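Local coordinates for protein translation initiation factor eIF-2B (Pyrococcus horikoshii, PDB 1VB5) that is the regulatory subunit of archaeal initiation factor 2B and probably takes part in exchanging GDP for GTP on initiation factor 2, at residues Ala95-Leu106 against Ile262-Ile270. Residues are numbered along the deposited sequence; the frame is centred on the assembly and turned at random.
Sequences AKRELASIGAQL and IITELGIVI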
ATOM      1  N   ALA B  95     -14.164  28.149  -3.951  1.00 22.01           N
ATOM      2  CA  ALA B  95     -12.830  27.736  -3.531  1.00 24.31           C
ATOM      3  C   ALA B  95     -12.299  26.631  -4.440  1.00 23.08           C
ATOM      4  O   ALA B  95     -11.181  26.725  -4.946  1.00 24.28           O
ATOM      5  CB  ALA B  95     -12.860  27.256  -2.078  1.00 17.96           C
ATOM      6  N   LYS B  96     -13.107  25.595  -4.655  1.00 23.57           N
ATOM      7  CA  LYS B  96     -12.702  24.484  -5.505  1.00 20.70           C
ATOM      8  C   LYS B  96     -12.350  24.946  -6.919  1.00 22.03           C
ATOM      9  O   LYS B  96     -11.338  24.525  -7.475  1.00 19.63           O
ATOM     10  CB  LYS B  96     -13.802  23.417  -5.566  1.00 25.79           C
ATOM     11  CG  LYS B  96     -13.399  22.153  -6.345  1.00 34.52           C
ATOM     12  CD  LYS B  96     -14.523  21.114  -6.385  1.00 31.12           C
ATOM     13  CE  LYS B  96     -14.842  20.585  -4.990  1.00 39.86           C
ATOM     14  NZ  LYS B  96     -15.997  19.631  -4.982  1.00 45.30           N
ATOM     15  N   ARG B  97     -13.181  25.810  -7.496  1.00 23.44           N
ATOM     16  CA  ARG B  97     -12.932  26.317  -8.844  1.00 28.11           C
ATOM     17  C   ARG B  97     -11.620  27.093  -8.943  1.00 27.54           C
ATOM     18  O   ARG B  97     -10.827  26.887  -9.867  1.00 25.07           O
ATOM     19  CB  ARG B  97     -14.090  27.212  -9.295  1.00 39.66           C
ATOM     20  CG  ARG B  97     -15.290  26.449  -9.842  1.00 59.63           C
ATOM     21  CD  ARG B  97     -14.944  25.828 -11.193  1.00 75.65           C
ATOM     22  NE  ARG B  97     -16.040  25.051 -11.775  1.00 81.39           N
ATOM     23  CZ  ARG B  97     -16.025  24.549 -13.009  1.00 81.43           C
ATOM     24  NH1 ARG B  97     -14.972  24.743 -13.798  1.00 76.25           N
ATOM     25  NH2 ARG B  97     -17.059  23.848 -13.457  1.00 80.83           N
ATOM     26  N   GLU B  98     -11.389  27.986  -7.987  1.00 22.00           N
ATOM     27  CA  GLU B  98     -10.172  28.788  -7.991  1.00 28.40           C
ATOM     28  C   GLU B  98      -8.930  27.934  -7.726  1.00 22.04           C
ATOM     29  O   GLU B  98      -7.881  28.142  -8.335  1.00 18.26           O
ATOM     30  CB  GLU B  98     -10.275  29.907  -6.948  1.00 32.82           C
ATOM     31  CG  GLU B  98      -9.137  30.915  -7.007  1.00 42.10           C
ATOM     32  CD  GLU B  98      -8.845  31.381  -8.425  1.00 49.17           C
ATOM     33  OE1 GLU B  98      -9.812  31.594  -9.191  1.00 58.05           O
ATOM     34  OE2 GLU B  98      -7.652  31.540  -8.773  1.00 48.08           O
ATOM     35  N   LEU B  99      -9.052  26.967  -6.824  1.00 22.22           N
ATOM     36  CA  LEU B  99      -7.920  26.101  -6.508  1.00 20.58           C
ATOM     37  C   LEU B  99      -7.582  25.280  -7.756  1.00 25.57           C
ATOM     38  O   LEU B  99      -6.408  25.124  -8.113  1.00 21.30           O
ATOM     39  CB  LEU B  99      -8.270  25.182  -5.328  1.00 19.76           C
ATOM     40  CG  LEU B  99      -7.148  24.396  -4.624  1.00 17.60           C
ATOM     41  CD1 LEU B  99      -7.692  23.775  -3.351  1.00 15.58           C
ATOM     42  CD2 LEU B  99      -6.585  23.322  -5.543  1.00 12.50           C
ATOM     43  N   ALA B 100      -8.619  24.782  -8.427  1.00 19.20           N
ATOM     44  CA  ALA B 100      -8.433  23.982  -9.635  1.00 24.76           C
ATOM     45  C   ALA B 100      -7.635  24.745 -10.685  1.00 24.08           C
ATOM     46  O   ALA B 100      -6.719  24.193 -11.307  1.00 27.06           O
ATOM     47  CB  ALA B 100      -9.793  23.565 -10.207  1.00 20.48           C
ATOM     48  N   SER B 101      -7.983  26.015 -10.881  1.00 24.87           N
ATOM     49  CA  SER B 101      -7.301  26.848 -11.864  1.00 23.45           C
ATOM     50  C   SER B 101      -5.820  27.006 -11.538  1.00 18.01           C
ATOM     51  O   SER B 101      -4.971  26.997 -12.432  1.00 21.78           O
ATOM     52  CB  SER B 101      -7.956  28.228 -11.936  1.00 18.55           C
ATOM     53  OG  SER B 101      -7.268  29.049 -12.862  1.00 23.42           O
ATOM     54  N   ILE B 102      -5.517  27.154 -10.255  1.00 22.92           N
ATOM     55  CA  ILE B 102      -4.139  27.310  -9.806  1.00 21.27           C
ATOM     56  C   ILE B 102      -3.387  25.978  -9.914  1.00 26.57           C
ATOM     57  O   ILE B 102      -2.227  25.945 -10.326  1.00 21.50           O
ATOM     58  CB  ILE B 102      -4.103  27.818  -8.354  1.00 26.88           C
ATOM     59  CG1 ILE B 102      -4.708  29.228  -8.302  1.00 23.89           C
ATOM     60  CG2 ILE B 102      -2.663  27.801  -7.821  1.00 18.98           C
ATOM     61  CD1 ILE B 102      -4.853  29.795  -6.913  1.00 20.87           C
ATOM     62  N   GLY B 103      -4.055  24.885  -9.550  1.00 20.95           N
ATOM     63  CA  GLY B 103      -3.429  23.579  -9.635  1.00 21.26           C
ATOM     64  C   GLY B 103      -3.128  23.187 -11.069  1.00 22.15           C
ATOM     65  O   GLY B 103      -2.056  22.664 -11.366  1.00 23.89           O
ATOM     66  N   ALA B 104      -4.078  23.440 -11.965  1.00 23.92           N
ATOM     67  CA  ALA B 104      -3.911  23.111 -13.379  1.00 24.34           C
ATOM     68  C   ALA B 104      -2.717  23.853 -13.962  1.00 24.50           C
ATOM     69  O   ALA B 104      -1.989  23.322 -14.799  1.00 26.53           O
ATOM     70  CB  ALA B 104      -5.178  23.474 -14.159  1.00 18.86           C
ATOM     71  N   GLN B 105      -2.532  25.087 -13.510  1.00 26.76           N
ATOM     72  CA  GLN B 105      -1.440  25.941 -13.964  1.00 25.96           C
ATOM     73  C   GLN B 105      -0.102  25.278 -13.628  1.00 27.93           C
ATOM     74  O   GLN B 105       0.867  25.360 -14.385  1.00 28.17           O
ATOM     75  CB  GLN B 105      -1.551  27.292 -13.257  1.00 32.35           C
ATOM     76  CG  GLN B 105      -1.002  28.473 -14.019  1.00 44.06           C
ATOM     77  CD  GLN B 105      -1.131  29.762 -13.228  1.00 50.18           C
ATOM     78  OE1 GLN B 105      -2.202  30.079 -12.696  1.00 50.61           O
ATOM     79  NE2 GLN B 105      -0.039  30.516 -13.145  1.00 50.82           N
ATOM     80  N   LEU B 106      -0.068  24.618 -12.476  1.00 25.83           N
ATOM     81  CA  LEU B 106       1.118  23.920 -11.996  1.00 26.50           C
ATOM     82  C   LEU B 106       1.521  22.781 -12.934  1.00 30.27           C
ATOM     83  O   LEU B 106       2.704  22.578 -13.211  1.00 33.09           O
ATOM     84  CB  LEU B 106       0.832  23.363 -10.602  1.00 30.73           C
ATOM     85  CG  LEU B 106       1.886  22.573  -9.829  1.00 26.45           C
ATOM     86  CD1 LEU B 106       3.112  23.444  -9.575  1.00 19.24           C
ATOM     87  CD2 LEU B 106       1.273  22.120  -8.502  1.00 19.55           C
ATOM     88  N   ILE B 262       1.115  23.346  -0.582  1.00 13.47           N
ATOM     89  CA  ILE B 262      -0.304  23.053  -0.437  1.00 12.98           C
ATOM     90  C   ILE B 262      -1.042  24.021  -1.362  1.00 19.43           C
ATOM     91  O   ILE B 262      -0.941  25.248  -1.213  1.00 19.79           O
ATOM     92  CB  ILE B 262      -0.766  23.260   1.012  1.00 14.61           C
ATOM     93  CG1 ILE B 262       0.074  22.372   1.941  1.00 14.76           C
ATOM     94  CG2 ILE B 262      -2.259  22.923   1.135  1.00 11.91           C
ATOM     95  CD1 ILE B 262      -0.142  22.590   3.413  1.00 13.02           C
ATOM     96  N   ILE B 263      -1.754  23.464  -2.334  1.00 15.61           N
ATOM     97  CA  ILE B 263      -2.491  24.257  -3.312  1.00 16.34           C
ATOM     98  C   ILE B 263      -3.817  24.700  -2.725  1.00 15.47           C
ATOM     99  O   ILE B 263      -4.688  23.876  -2.459  1.00 18.40           O
ATOM    100  CB  ILE B 263      -2.751  23.439  -4.595  1.00 17.34           C
ATOM    101  CG1 ILE B 263      -1.441  22.806  -5.077  1.00 13.15           C
ATOM    102  CG2 ILE B 263      -3.313  24.346  -5.690  1.00 18.55           C
ATOM    103  CD1 ILE B 263      -1.600  21.824  -6.213  1.00 13.80           C
ATOM    104  N   THR B 264      -3.965  26.000  -2.495  1.00 17.76           N
ATOM    105  CA  THR B 264      -5.213  26.523  -1.938  1.00 17.34           C
ATOM    106  C   THR B 264      -5.854  27.463  -2.952  1.00 17.89           C
ATOM    107  O   THR B 264      -5.239  27.807  -3.964  1.00 13.56           O
ATOM    108  CB  THR B 264      -4.978  27.326  -0.644  1.00 22.75           C
ATOM    109  OG1 THR B 264      -4.366  28.580  -0.975  1.00 23.57           O
ATOM    110  CG2 THR B 264      -4.076  26.554   0.315  1.00 21.11           C
ATOM    111  N   GLU B 265      -7.082  27.891  -2.669  1.00 20.65           N
ATOM    112  CA  GLU B 265      -7.786  28.793  -3.570  1.00 24.16           C
ATOM    113  C   GLU B 265      -7.148  30.181  -3.522  1.00 24.52           C
ATOM    114  O   GLU B 265      -7.446  31.029  -4.356  1.00 26.24           O
ATOM    115  CB  GLU B 265      -9.279  28.883  -3.202  1.00 21.96           C
ATOM    116  CG  GLU B 265      -9.576  29.606  -1.892  1.00 25.22           C
ATOM    117  CD  GLU B 265      -9.464  28.711  -0.669  1.00 31.36           C
ATOM    118  OE1 GLU B 265      -8.731  27.695  -0.718  1.00 32.26           O
ATOM    119  OE2 GLU B 265     -10.102  29.039   0.355  1.00 32.72           O
ATOM    120  N   LEU B 266      -6.264  30.396  -2.547  1.00 23.56           N
ATOM    121  CA  LEU B 266      -5.567  31.675  -2.386  1.00 20.74           C
ATOM    122  C   LEU B 266      -4.147  31.594  -2.934  1.00 23.29           C
ATOM    123  O   LEU B 266      -3.393  32.562  -2.868  1.00 25.51           O
ATOM    124  CB  LEU B 266      -5.500  32.064  -0.904  1.00 28.55           C
ATOM    125  CG  LEU B 266      -6.824  32.193  -0.143  1.00 29.97           C
ATOM    126  CD1 LEU B 266      -6.555  32.438   1.339  1.00 27.66           C
ATOM    127  CD2 LEU B 266      -7.640  33.328  -0.747  1.00 30.60           C
ATOM    128  N   GLY B 267      -3.784  30.438  -3.473  1.00 23.53           N
ATOM    129  CA  GLY B 267      -2.447  30.265  -4.011  1.00 23.02           C
ATOM    130  C   GLY B 267      -1.746  29.097  -3.341  1.00 23.41           C
ATOM    131  O   GLY B 267      -2.275  28.492  -2.410  1.00 20.90           O
ATOM    132  N   ILE B 268      -0.551  28.773  -3.814  1.00 25.01           N
ATOM    133  CA  ILE B 268       0.206  27.668  -3.244  1.00 23.94           C
ATOM    134  C   ILE B 268       0.989  28.129  -2.015  1.00 21.26           C
ATOM    135  O   ILE B 268       1.856  28.995  -2.104  1.00 23.78           O
ATOM    136  CB  ILE B 268       1.169  27.075  -4.291  1.00 23.35           C
ATOM    137  CG1 ILE B 268       0.365  26.649  -5.527  1.00 15.62           C
ATOM    138  CG2 ILE B 268       1.939  25.901  -3.688  1.00 14.60           C
ATOM    139  CD1 ILE B 268       1.191  26.079  -6.668  1.00 15.68           C
ATOM    140  N   VAL B 269       0.651  27.551  -0.869  1.00 19.15           N
ATOM    141  CA  VAL B 269       1.288  27.869   0.404  1.00 24.30           C
ATOM    142  C   VAL B 269       2.399  26.852   0.742  1.00 26.42           C
ATOM    143  O   VAL B 269       2.310  25.674   0.379  1.00 20.37           O
ATOM    144  CB  VAL B 269       0.222  27.870   1.537  1.00 26.85           C
ATOM    145  CG1 VAL B 269      -0.653  26.644   1.432  1.00 27.74           C
ATOM    146  CG2 VAL B 269       0.878  27.865   2.884  1.00 40.69           C
ATOM    147  N   ILE B 270       3.432  27.317   1.439  1.00 18.51           N
ATOM    148  CA  ILE B 270       4.552  26.472   1.835  1.00 19.13           C
ATOM    149  C   ILE B 270       4.480  26.114   3.322  1.00 20.06           C
ATOM    150  O   ILE B 270       4.649  26.977   4.187  1.00 22.30           O
ATOM    151  CB  ILE B 270       5.893  27.180   1.595  1.00 16.04           C
ATOM    152  CG1 ILE B 270       5.992  27.633   0.139  1.00 16.48           C
ATOM    153  CG2 ILE B 270       7.045  26.240   1.955  1.00 18.66           C
ATOM    154  CD1 ILE B 270       7.289  28.354  -0.195  1.00 14.02           C
TER
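Leu99 overlaps Ile263 at about a right angle, its CD2 pressed to 3.4 Å from Ile263 CG2, tighter than usual for two methyl groups. The pair joins the C-terminal end of the long helix 78-106 to a beta hairpin, strands 261-264 and 267-269, at one edge of the mixed, Rossmann-like sheet of the eIF-2B alpha/beta/delta family. Leu99 has CG anti to its own N (chi1 -167°), which brings CD1 against the strand backbone, 3.1 Å from Ile263 O; beyond the hairpin it also touches Ala217 and Ile125. Gly103, one helical turn on, turns its backbone to Ile263, with N 4.0 Å from Ile263 CG2. Farther along, Leu106 CD2 meets Ile263 CD1 at 3.7 Å, and Tyr215 of the adjoining strand touches both residues. Ile102 reaches the hairpin with two branches: the side chain runs past those of Ile263 and Ile268 in the opposite direction, its CG2 against both, while CD1 extends to the tight turn and lies 3.6 Å from Thr264 O. Two turns back along the helix from Ile102, Glu265 of the turn lays CB and CG against Ala95, with CB 3.4 Å from Ala95 O. A bend at chi2 (-84°) keeps CD beside Ala95 CB while OE1 accepts from Thr220 N. No hydrogen bond crosses between helix and hairpin, so the fit rests on van der Waals packing, including the aliphatic part of Glu98, whose CG lies 3.1 Å from Glu265 O. The hairpin's type I turn, Thr264 to Gly267, is instead braced from within: Thr264 OG1 accepts from Leu266 N in an ST turn and donates to Gly267 O at 2.5 Å, meeting a lone pair in the carbonyl plane, while Thr264 N supplies that oxygen's second bond.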